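Local coordinates for periplasmic cell division protein (SufI) (Aquifex aeolicus, PDB 6SYY), which is McoA, a hyperthermophile multicopper oxidase that binds copper ions and probably couples substrate oxidation to the reduction of oxygen, at residues F274-I277 / L283-T286; L72-G77 / T230-L235. All blocks are in the same frame, centred on the assembly; numbering follows the deposited sequence.

In the fold
Contact 2 comes first along the chain: it ties the loop 72-77, which joins strands 63-72 and 80-86, to strand 230-233 and the turn that follows it. Contact 1 comes later and is local, lying within the hairpin of strands 270-279 and 282-290. Their centres are about 30 Å and their nearest atoms about 14 Å apart. Strand 230-233 connects to 270-279 through the successive pairings of 200-208, 247-254 and 300-306. Both segments of contact 1 and the segment 230-235 belong to the second cupredoxin-like portion of the chain, whereas 72-77 belongs to the first. Contact 1 therefore holds a hairpin together within one portion and contact 2 joins two portions, both away from the copper sites.

Contact 1: residues F274-I277 / L283-T286; sequences FWVI and LLDT
Leu283 sets its CA 3.4 Å from Ile277 O, in a CA-H...O contact. Its CG lies anti to the carbonyl carbon, and from there CD2 extends toward Ile277, coming 3.7 Å from Ile277 O and 4.3 Å from Ile277 CD1. A branched aliphatic chain suits this buried place, while the polar Leu283 O turns outside the hairpin to Arg152. Leu284 follows and makes the one hydrogen bond between the segments: its N donates to Ile277 O over 2.8 Å, nearly straight at 163°, with the donor tilted 33° from the carbonyl plane. The same oxygen is thus gripped by an N-H and brushed by a C-H. This bond lies near the turn end of the beta hairpin of strands 270-279 and 282-290, in a cupredoxin-like portion of the multicopper oxidase; beyond the corner at 285-286 the antiparallel pairing resumes in a different register, Val276 with Lys288. The side chain of Leu284 reaches back across the hairpin. Its CG sits 3.8 Å from Ile277 O, and CD1 meets Val276 CG1 at 3.8 Å, the two side chains crossing obliquely; CG1 is on that side because it stands anti to Val276 N (chi1 177°). An alanine here would keep the backbone bond but is likely to leave Val276 CG1 without its methyl partner and open a gap beside the Ile277 carbonyl. At Asp285 the chain turns, and the backbone of that residue bonds to Leu382. Thr286, just past the bend, bonds through its hydroxyl OG1 to Lys288, a polar group suited to this partly exposed place.

Contact 2: residues L72-G77 / T230-L235; sequences LEVIPG and TILVNL
The loop between antiparallel strands 63-72 and 80-86 of the first cupredoxin-like portion rests here on strand 230-233 and the turn after it, in the second. Two leucines begin the contact: Leu72 CD1 touches Leu235 CD1 at 3.8 Å, methyl to methyl, the side chains crossing at about a right angle. Val74 CG1, anti to the backbone N (chi1 -177°), meets two neighbours at once, 3.7 Å from Leu232 CD2 and 3.5 Å from Leu235 O. A short, beta-branched valine suits a position where the backbones come near, Val74 CA being 6.3 Å from Leu235 CA, whereas the longer leucines bridge from the other side. Met82 of strand 80-86 touches Leu72, Val74 and Leu235, and so joins the apolar group. On the outer side of the loop, Gly77 N donates to Glu73 OE2 at 2.8 Å, almost straight at 173°, using the anti lone pair of that oxygen and bracing the bend; Gly77 has a positive phi (89°) that a side chain would strain. Between the segments the contacts run methyl to methyl, apart from one methyl against a backbone carbonyl, consistent with a fit that depends on shape and burial of methyl groups rather than directed bonds.

Contact 1: residues F274-I277 / L283-T286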
loop_
_atom_site.group_PDB
_atom_site.type_symbol
_atom_site.label_atom_id
_atom_site.label_comp_id
_atom_site.label_asym_id
_atom_site.label_seq_id
_atom_site.Cartn_x
_atom_site.Cartn_y
_atom_site.Cartn_z
ATOM N N PHE A 274 16.274 -13.707 -1.705
ATOM C CA PHE A 274 14.935 -13.858 -1.150
ATOM C C PHE A 274 13.963 -13.925 -2.321
ATOM O O PHE A 274 14.355 -13.782 -3.484
ATOM C CB PHE A 274 14.595 -12.736 -0.160
ATOM C CG PHE A 274 14.683 -11.356 -0.738
ATOM C CD1 PHE A 274 13.533 -10.667 -1.095
ATOM C CD2 PHE A 274 15.911 -10.733 -0.907
ATOM C CE1 PHE A 274 13.602 -9.390 -1.621
ATOM C CE2 PHE A 274 15.990 -9.452 -1.433
ATOM C CZ PHE A 274 14.830 -8.781 -1.792
ATOM N N TRP A 275 12.687 -14.153 -2.012
ATOM C CA TRP A 275 11.688 -14.437 -3.034
ATOM C C TRP A 275 10.486 -13.518 -2.898
ATOM O O TRP A 275 9.897 -13.418 -1.820
ATOM C CB TRP A 275 11.220 -15.887 -2.954
ATOM C CG TRP A 275 12.287 -16.874 -3.252
ATOM C CD1 TRP A 275 12.515 -17.499 -4.441
ATOM C CD2 TRP A 275 13.280 -17.359 -2.344
ATOM N NE1 TRP A 275 13.590 -18.347 -4.331
ATOM C CE2 TRP A 275 14.079 -18.278 -3.053
ATOM C CE3 TRP A 275 13.576 -17.101 -1.001
ATOM C CZ2 TRP A 275 15.148 -18.944 -2.466
ATOM C CZ3 TRP A 275 14.636 -17.763 -0.420
ATOM C CH2 TRP A 275 15.407 -18.677 -1.151
ATOM N N VAL A 276 10.119 -12.864 -3.997
ATOM C CA VAL A 276 8.824 -12.201 -4.076
ATOM C C VAL A 276 7.763 -13.276 -4.250
ATOM O O VAL A 276 7.836 -14.092 -5.176
ATOM C CB VAL A 276 8.784 -11.197 -5.235
ATOM C CG1 VAL A 276 7.397 -10.572 -5.349
ATOM C CG2 VAL A 276 9.844 -10.131 -5.049
ATOM N N ILE A 277 6.781 -13.295 -3.356
ATOM C CA ILE A 277 5.677 -14.235 -3.490
ATOM C C ILE A 277 4.336 -13.552 -3.712
ATOM O O ILE A 277 3.396 -14.213 -4.184
ATOM C CB ILE A 277 5.596 -15.186 -2.277
ATOM C CG1 ILE A 277 5.352 -14.398 -0.987
ATOM C CG2 ILE A 277 6.852 -16.052 -2.198
ATOM C CD1 ILE A 277 4.793 -15.243 0.145
ATOM N N LEU A 283 -1.117 -13.289 -4.277
ATOM C CA LEU A 283 0.034 -14.140 -4.544
ATOM C C LEU A 283 0.355 -14.174 -6.030
ATOM O O LEU A 283 -0.544 -14.146 -6.875
ATOM C CB LEU A 283 -0.231 -15.560 -4.042
ATOM C CG LEU A 283 -0.362 -15.754 -2.528
ATOM C CD1 LEU A 283 -1.102 -17.047 -2.209
ATOM C CD2 LEU A 283 1.006 -15.737 -1.852
ATOM N N LEU A 284 1.649 -14.238 -6.346
ATOM C CA LEU A 284 2.078 -14.559 -7.698
ATOM C C LEU A 284 1.817 -16.037 -7.988
ATOM O O LEU A 284 1.401 -16.808 -7.120
ATOM C CB LEU A 284 3.562 -14.244 -7.886
ATOM C CG LEU A 284 3.988 -12.802 -7.635
ATOM C CD1 LEU A 284 5.475 -12.646 -7.869
ATOM C CD2 LEU A 284 3.214 -11.860 -8.528
ATOM N N ASP A 285 2.072 -16.438 -9.232
ATOM C CA ASP A 285 1.880 -17.838 -9.590
ATOM C C ASP A 285 2.943 -18.721 -8.943
ATOM O O ASP A 285 2.630 -19.791 -8.406
ATOM C CB ASP A 285 1.878 -17.997 -11.113
ATOM C CG ASP A 285 3.150 -17.467 -11.762
ATOM O OD1 ASP A 285 3.695 -16.453 -11.274
ATOM O OD2 ASP A 285 3.608 -18.066 -12.758
ATOM N N THR A 286 4.197 -18.290 -8.974
ATOM C CA THR A 286 5.322 -19.012 -8.401
ATOM C C THR A 286 6.218 -18.013 -7.689
ATOM O O THR A 286 6.158 -16.811 -7.970
ATOM C CB THR A 286 6.146 -19.746 -9.468
ATOM O OG1 THR A 286 6.792 -18.779 -10.307
ATOM C CG2 THR A 286 5.271 -20.660 -10.316
#

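Contact 2: residues L72-G77 / T230-L235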
loop_
_atom_site.group_PDB
_atom_site.type_symbol
_atom_site.label_atom_id
_atom_site.label_comp_id
_atom_site.label_asym_id
_atom_site.label_seq_id
_atom_site.Cartn_x
_atom_site.Cartn_y
_atom_site.Cartn_z
ATOM N N LEU A 72 1.511 8.846 21.293
ATOM C CA LEU A 72 2.241 7.591 21.201
ATOM C C LEU A 72 3.698 7.803 21.584
ATOM O O LEU A 72 4.283 8.854 21.312
ATOM C CB LEU A 72 2.164 7.005 19.788
ATOM C CG LEU A 72 0.770 6.633 19.289
ATOM C CD1 LEU A 72 0.845 6.062 17.878
ATOM C CD2 LEU A 72 0.108 5.651 20.247
ATOM N N GLU A 73 4.284 6.788 22.219
ATOM C CA GLU A 73 5.691 6.832 22.611
ATOM C C GLU A 73 6.514 6.125 21.537
ATOM O O GLU A 73 6.905 4.967 21.674
ATOM C CB GLU A 73 5.891 6.197 23.981
ATOM C CG GLU A 73 7.285 6.402 24.533
ATOM C CD GLU A 73 7.518 5.659 25.824
ATOM O OE1 GLU A 73 6.805 4.666 26.080
ATOM O OE2 GLU A 73 8.417 6.075 26.582
ATOM N N VAL A 74 6.772 6.848 20.446
ATOM C CA VAL A 74 7.576 6.307 19.351
ATOM C C VAL A 74 9.051 6.304 19.727
ATOM O O VAL A 74 9.738 5.283 19.616
ATOM C CB VAL A 74 7.323 7.113 18.062
ATOM C CG1 VAL A 74 8.087 6.513 16.889
ATOM C CG2 VAL A 74 5.832 7.182 17.765
ATOM N N ILE A 75 9.550 7.453 20.167
ATOM C CA ILE A 75 10.880 7.565 20.756
ATOM C C ILE A 75 10.724 7.410 22.267
ATOM O O ILE A 75 9.950 8.167 22.872
ATOM C CB ILE A 75 11.525 8.913 20.412
ATOM C CG1 ILE A 75 11.618 9.090 18.896
ATOM C CG2 ILE A 75 12.889 9.040 21.074
ATOM C CD1 ILE A 75 11.733 10.535 18.467
ATOM N N PRO A 76 11.414 6.462 22.899
ATOM C CA PRO A 76 11.223 6.248 24.342
ATOM C C PRO A 76 11.469 7.522 25.138
ATOM O O PRO A 76 12.466 8.221 24.937
ATOM C CB PRO A 76 12.250 5.161 24.676
ATOM C CG PRO A 76 12.449 4.435 23.385
ATOM C CD PRO A 76 12.348 5.486 22.315
ATOM N N GLY A 77 10.537 7.827 26.038
ATOM C CA GLY A 77 10.618 9.017 26.855
ATOM C C GLY A 77 9.979 10.256 26.263
ATOM O O GLY A 77 10.004 11.311 26.903
ATOM N N THR A 230 13.804 10.280 9.370
ATOM C CA THR A 230 13.944 9.099 10.209
ATOM C C THR A 230 13.104 7.965 9.638
ATOM O O THR A 230 11.929 8.162 9.316
ATOM C CB THR A 230 13.503 9.415 11.643
ATOM O OG1 THR A 230 14.318 10.469 12.174
ATOM C CG2 THR A 230 13.613 8.187 12.529
ATOM N N ILE A 231 13.700 6.781 9.519
ATOM C CA ILE A 231 13.004 5.623 8.968
ATOM C C ILE A 231 12.383 4.826 10.102
ATOM O O ILE A 231 13.021 4.576 11.130
ATOM C CB ILE A 231 13.957 4.749 8.137
ATOM C CG1 ILE A 231 14.689 5.610 7.112
ATOM C CG2 ILE A 231 13.180 3.647 7.437
ATOM C CD1 ILE A 231 13.766 6.263 6.096
ATOM N N LEU A 232 11.130 4.423 9.914
ATOM C CA LEU A 232 10.390 3.663 10.906
ATOM C C LEU A 232 9.823 2.410 10.262
ATOM O O LEU A 232 9.460 2.407 9.082
ATOM C CB LEU A 232 9.243 4.481 11.520
ATOM C CG LEU A 232 9.569 5.689 12.405
ATOM C CD1 LEU A 232 10.001 6.885 11.584
ATOM C CD2 LEU A 232 8.362 6.048 13.246
ATOM N N VAL A 233 9.765 1.338 11.044
ATOM C CA VAL A 233 9.066 0.118 10.662
ATOM C C VAL A 233 8.056 -0.173 11.758
ATOM O O VAL A 233 8.434 -0.375 12.919
ATOM C CB VAL A 233 10.023 -1.066 10.464
ATOM C CG1 VAL A 233 9.276 -2.242 9.871
ATOM C CG2 VAL A 233 11.194 -0.669 9.582
ATOM N N ASN A 234 6.774 -0.169 11.398
ATOM C CA ASN A 234 5.699 -0.345 12.370
ATOM C C ASN A 234 5.820 0.671 13.501
ATOM O O ASN A 234 5.641 0.346 14.677
ATOM C CB ASN A 234 5.687 -1.772 12.914
ATOM C CG ASN A 234 5.683 -2.802 11.813
ATOM O OD1 ASN A 234 5.280 -2.513 10.687
ATOM N ND2 ASN A 234 6.134 -4.014 12.127
ATOM N N LEU A 235 6.140 1.914 13.132
ATOM C CA LEU A 235 6.354 3.010 14.079
ATOM C C LEU A 235 7.486 2.708 15.056
ATOM O O LEU A 235 7.441 3.129 16.215
ATOM C CB LEU A 235 5.073 3.361 14.844
ATOM C CG LEU A 235 4.056 4.230 14.107
ATOM C CD1 LEU A 235 3.003 4.718 15.072
ATOM C CD2 LEU A 235 4.737 5.407 13.417
#